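Local coordinates for SCO1/SenC family lipoprotein (Bacillus anthracis, PDB 4HDE), which probably binds copper and assists assembly of the cytochrome c oxidase copper centre, as characterised SCO1/SenC relatives with a thioredoxin fold do, at residues Lys57-Ala62 with Tyr158-Ile162. Coordinates in Å, arbitrary orientation, origin at the centre of the assembly. Residues are numbered along the deposited sequence.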
ATOM      1  N   LYS A  57     -10.851   4.575   4.831  1.00 12.73           N
ATOM      2  CA  LYS A  57     -11.192   5.761   5.612  1.00 12.70           C
ATOM      3  C   LYS A  57     -10.210   6.880   5.273  1.00 13.53           C
ATOM      4  O   LYS A  57     -10.617   8.027   5.065  1.00 13.96           O
ATOM      5  CB  LYS A  57     -11.167   5.450   7.106  1.00 13.37           C
ATOM      6  CG  LYS A  57     -11.533   6.652   7.971  1.00 16.61           C
ATOM      7  CD  LYS A  57     -11.857   6.249   9.406  1.00 16.30           C
ATOM      8  CE  LYS A  57     -12.013   7.475  10.298  1.00 18.70           C
ATOM      9  NZ  LYS A  57     -13.078   8.412   9.837  1.00 20.84           N
ATOM     10  N   LEU A  58      -8.929   6.543   5.175  1.00 12.77           N
ATOM     11  CA  LEU A  58      -7.909   7.507   4.790  1.00 12.87           C
ATOM     12  C   LEU A  58      -8.169   8.054   3.391  1.00 13.18           C
ATOM     13  O   LEU A  58      -8.011   9.249   3.154  1.00 12.80           O
ATOM     14  CB  LEU A  58      -6.521   6.864   4.869  1.00 13.31           C
ATOM     15  CG  LEU A  58      -5.328   7.749   4.514  1.00 12.93           C
ATOM     16  CD1 LEU A  58      -5.296   8.994   5.383  1.00 15.23           C
ATOM     17  CD2 LEU A  58      -4.058   6.945   4.688  1.00 15.48           C
ATOM     18  N   GLN A  59      -8.559   7.185   2.464  1.00 11.70           N
ATOM     19  CA  GLN A  59      -8.880   7.591   1.102  1.00 11.40           C
ATOM     20  C   GLN A  59     -10.008   8.624   1.093  1.00 12.65           C
ATOM     21  O   GLN A  59      -9.928   9.662   0.426  1.00 13.27           O
ATOM     22  CB  GLN A  59      -9.269   6.368   0.268  1.00 12.87           C
ATOM     23  CG  GLN A  59      -9.670   6.687  -1.164  1.00 13.15           C
ATOM     24  CD  GLN A  59     -10.249   5.493  -1.908  1.00 12.99           C
ATOM     25  OE1 GLN A  59     -11.077   4.747  -1.375  1.00 13.00           O
ATOM     26  NE2 GLN A  59      -9.854   5.331  -3.168  1.00 13.22           N
ATOM     27  N   LYS A  60     -11.070   8.347   1.845  1.00 12.36           N
ATOM     28  CA  LYS A  60     -12.219   9.232   1.901  1.00 13.52           C
ATOM     29  C   LYS A  60     -11.842  10.579   2.535  1.00 13.11           C
ATOM     30  O   LYS A  60     -12.245  11.649   2.066  1.00 14.26           O
ATOM     31  CB  LYS A  60     -13.343   8.556   2.687  1.00 14.98           C
ATOM     32  CG  LYS A  60     -14.688   9.222   2.571  1.00 20.20           C
ATOM     33  CD  LYS A  60     -15.729   8.490   3.413  1.00 23.73           C
ATOM     34  CE  LYS A  60     -17.073   8.425   2.708  1.00 41.74           C
ATOM     35  NZ  LYS A  60     -17.008   7.562   1.495  1.00 42.48           N
HETATM   36  N   MSE A  61     -11.064  10.527   3.606  1.00 13.47           N
HETATM   37  CA  MSE A  61     -10.661  11.747   4.300  1.00 15.83           C
HETATM   38  C   MSE A  61      -9.755  12.605   3.427  1.00 14.48           C
HETATM   39  O   MSE A  61      -9.870  13.836   3.416  1.00 14.58           O
HETATM   40  CB  MSE A  61      -9.980  11.399   5.625  1.00 15.80           C
HETATM   41  CG  MSE A  61     -10.935  10.818   6.661  1.00 14.82           C
HETATM   42 SE   MSE A  61     -10.066  10.257   8.309  0.64 19.71          SE
HETATM   43  CE  MSE A  61      -9.674  12.012   9.083  1.00 23.26           C
ATOM     44  N   ALA A  62      -8.855  11.965   2.694  1.00 13.66           N
ATOM     45  CA  ALA A  62      -7.960  12.709   1.813  1.00 13.78           C
ATOM     46  C   ALA A  62      -8.746  13.406   0.711  1.00 13.74           C
ATOM     47  O   ALA A  62      -8.475  14.568   0.388  1.00 15.02           O
ATOM     48  CB  ALA A  62      -6.891  11.787   1.225  1.00 14.58           C
ATOM     49  N   TYR A 158      -4.992   9.053  11.628  1.00 14.41           N
ATOM     50  CA  TYR A 158      -5.478   9.667  10.392  1.00 13.86           C
ATOM     51  C   TYR A 158      -5.090  11.133  10.282  1.00 15.64           C
ATOM     52  O   TYR A 158      -4.685  11.589   9.215  1.00 15.76           O
ATOM     53  CB  TYR A 158      -6.991   9.532  10.265  1.00 14.20           C
ATOM     54  CG  TYR A 158      -7.444   8.092  10.197  1.00 14.86           C
ATOM     55  CD1 TYR A 158      -7.307   7.355   9.023  1.00 16.20           C
ATOM     56  CD2 TYR A 158      -8.012   7.469  11.301  1.00 15.02           C
ATOM     57  CE1 TYR A 158      -7.719   6.047   8.953  1.00 15.99           C
ATOM     58  CE2 TYR A 158      -8.418   6.146  11.240  1.00 17.08           C
ATOM     59  CZ  TYR A 158      -8.270   5.448  10.056  1.00 15.91           C
ATOM     60  OH  TYR A 158      -8.675   4.138   9.979  1.00 17.88           O
ATOM     61  N   GLU A 159      -5.216  11.867  11.380  1.00 14.35           N
ATOM     62  CA  GLU A 159      -4.903  13.290  11.374  1.00 15.47           C
ATOM     63  C   GLU A 159      -3.421  13.560  11.109  1.00 15.45           C
ATOM     64  O   GLU A 159      -3.087  14.492  10.380  1.00 16.10           O
ATOM     65  CB  GLU A 159      -5.363  13.942  12.681  1.00 17.62           C
ATOM     66  CG  GLU A 159      -6.868  13.928  12.878  1.00 18.94           C
ATOM     67  CD  GLU A 159      -7.407  12.596  13.395  1.00 19.44           C
ATOM     68  OE1 GLU A 159      -6.605  11.730  13.813  1.00 19.91           O
ATOM     69  OE2 GLU A 159      -8.643  12.421  13.387  1.00 21.06           O
ATOM     70  N   ASP A 160      -2.537  12.753  11.697  1.00 14.95           N
ATOM     71  CA  ASP A 160      -1.096  12.836  11.428  1.00 15.70           C
ATOM     72  C   ASP A 160      -0.801  12.620   9.947  1.00 14.95           C
ATOM     73  O   ASP A 160      -0.014  13.349   9.339  1.00 15.58           O
ATOM     74  CB  ASP A 160      -0.331  11.763  12.221  1.00 18.92           C
ATOM     75  CG  ASP A 160      -0.083  12.139  13.677  1.00 24.79           C
ATOM     76  OD1 ASP A 160      -0.603  13.168  14.144  1.00 22.68           O
ATOM     77  OD2 ASP A 160       0.637  11.376  14.365  1.00 24.45           O
ATOM     78  N   ILE A 161      -1.405  11.585   9.376  1.00 13.04           N
ATOM     79  CA  ILE A 161      -1.184  11.271   7.968  1.00 13.52           C
ATOM     80  C   ILE A 161      -1.658  12.404   7.066  1.00 13.05           C
ATOM     81  O   ILE A 161      -0.932  12.821   6.161  1.00 14.70           O
ATOM     82  CB  ILE A 161      -1.860   9.948   7.569  1.00 13.40           C
ATOM     83  CG1 ILE A 161      -1.346   8.809   8.463  1.00 13.08           C
ATOM     84  CG2 ILE A 161      -1.581   9.652   6.094  1.00 14.99           C
ATOM     85  CD1 ILE A 161      -2.061   7.486   8.269  1.00 14.57           C
ATOM     86  N   ILE A 162      -2.854  12.915   7.327  1.00 13.04           N
ATOM     87  CA  ILE A 162      -3.391  14.039   6.572  1.00 14.37           C
ATOM     88  C   ILE A 162      -2.459  15.256   6.663  1.00 15.15           C
ATOM     89  O   ILE A 162      -2.192  15.923   5.659  1.00 15.75           O
ATOM     90  CB  ILE A 162      -4.810  14.396   7.065  1.00 14.55           C
ATOM     91  CG1 ILE A 162      -5.805  13.299   6.675  1.00 17.77           C
ATOM     92  CG2 ILE A 162      -5.252  15.741   6.515  1.00 16.23           C
ATOM     93  CD1 ILE A 162      -6.024  13.173   5.180  1.00 18.29           C
TER
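Two helices on the same side of a sheet often meet through one patterned face apiece, and here the pattern on helix 48-64 is Lys57, Leu58, Met61 and Ala62, positions that recur on one face at i and i+4. Lys57 lays its aliphatic chain over one face of the Tyr158 ring, a CH-pi contact with CD 4.1 Å from the ring centroid; its NZ, 5.5 Å from that centroid, adds at most a weak cation-pi attraction. Leu58 reaches inward, its CD1 lying 3.8 Å from Ile161 CG2 and 4.2 Å from Ile162 CD1. One turn on, Met61, present as selenomethionine, brings SE to 3.7 Å from Tyr158 CB and 4.5 Å from the ring centroid, an oblique Met-aromatic contact. Small Ala62 lets Ile162 come close, CD1 to Ala62 CA at 3.9 Å. No hydrogen bond links 57-62 to 158-162, so here apolar and aromatic contacts join the two, whose local axes cross at -50° and approach to 10.7 Å. Beneath, Leu58 rests on Phe71 of strand 70-75, while Gln59, facing away from 158-162, hydrogen-bonds Thr94, Asp96 and Asn99. The contact thus joins the C-terminal helix 158-169 of the thioredoxin-like fold to helix 48-64 beside the central mixed sheet.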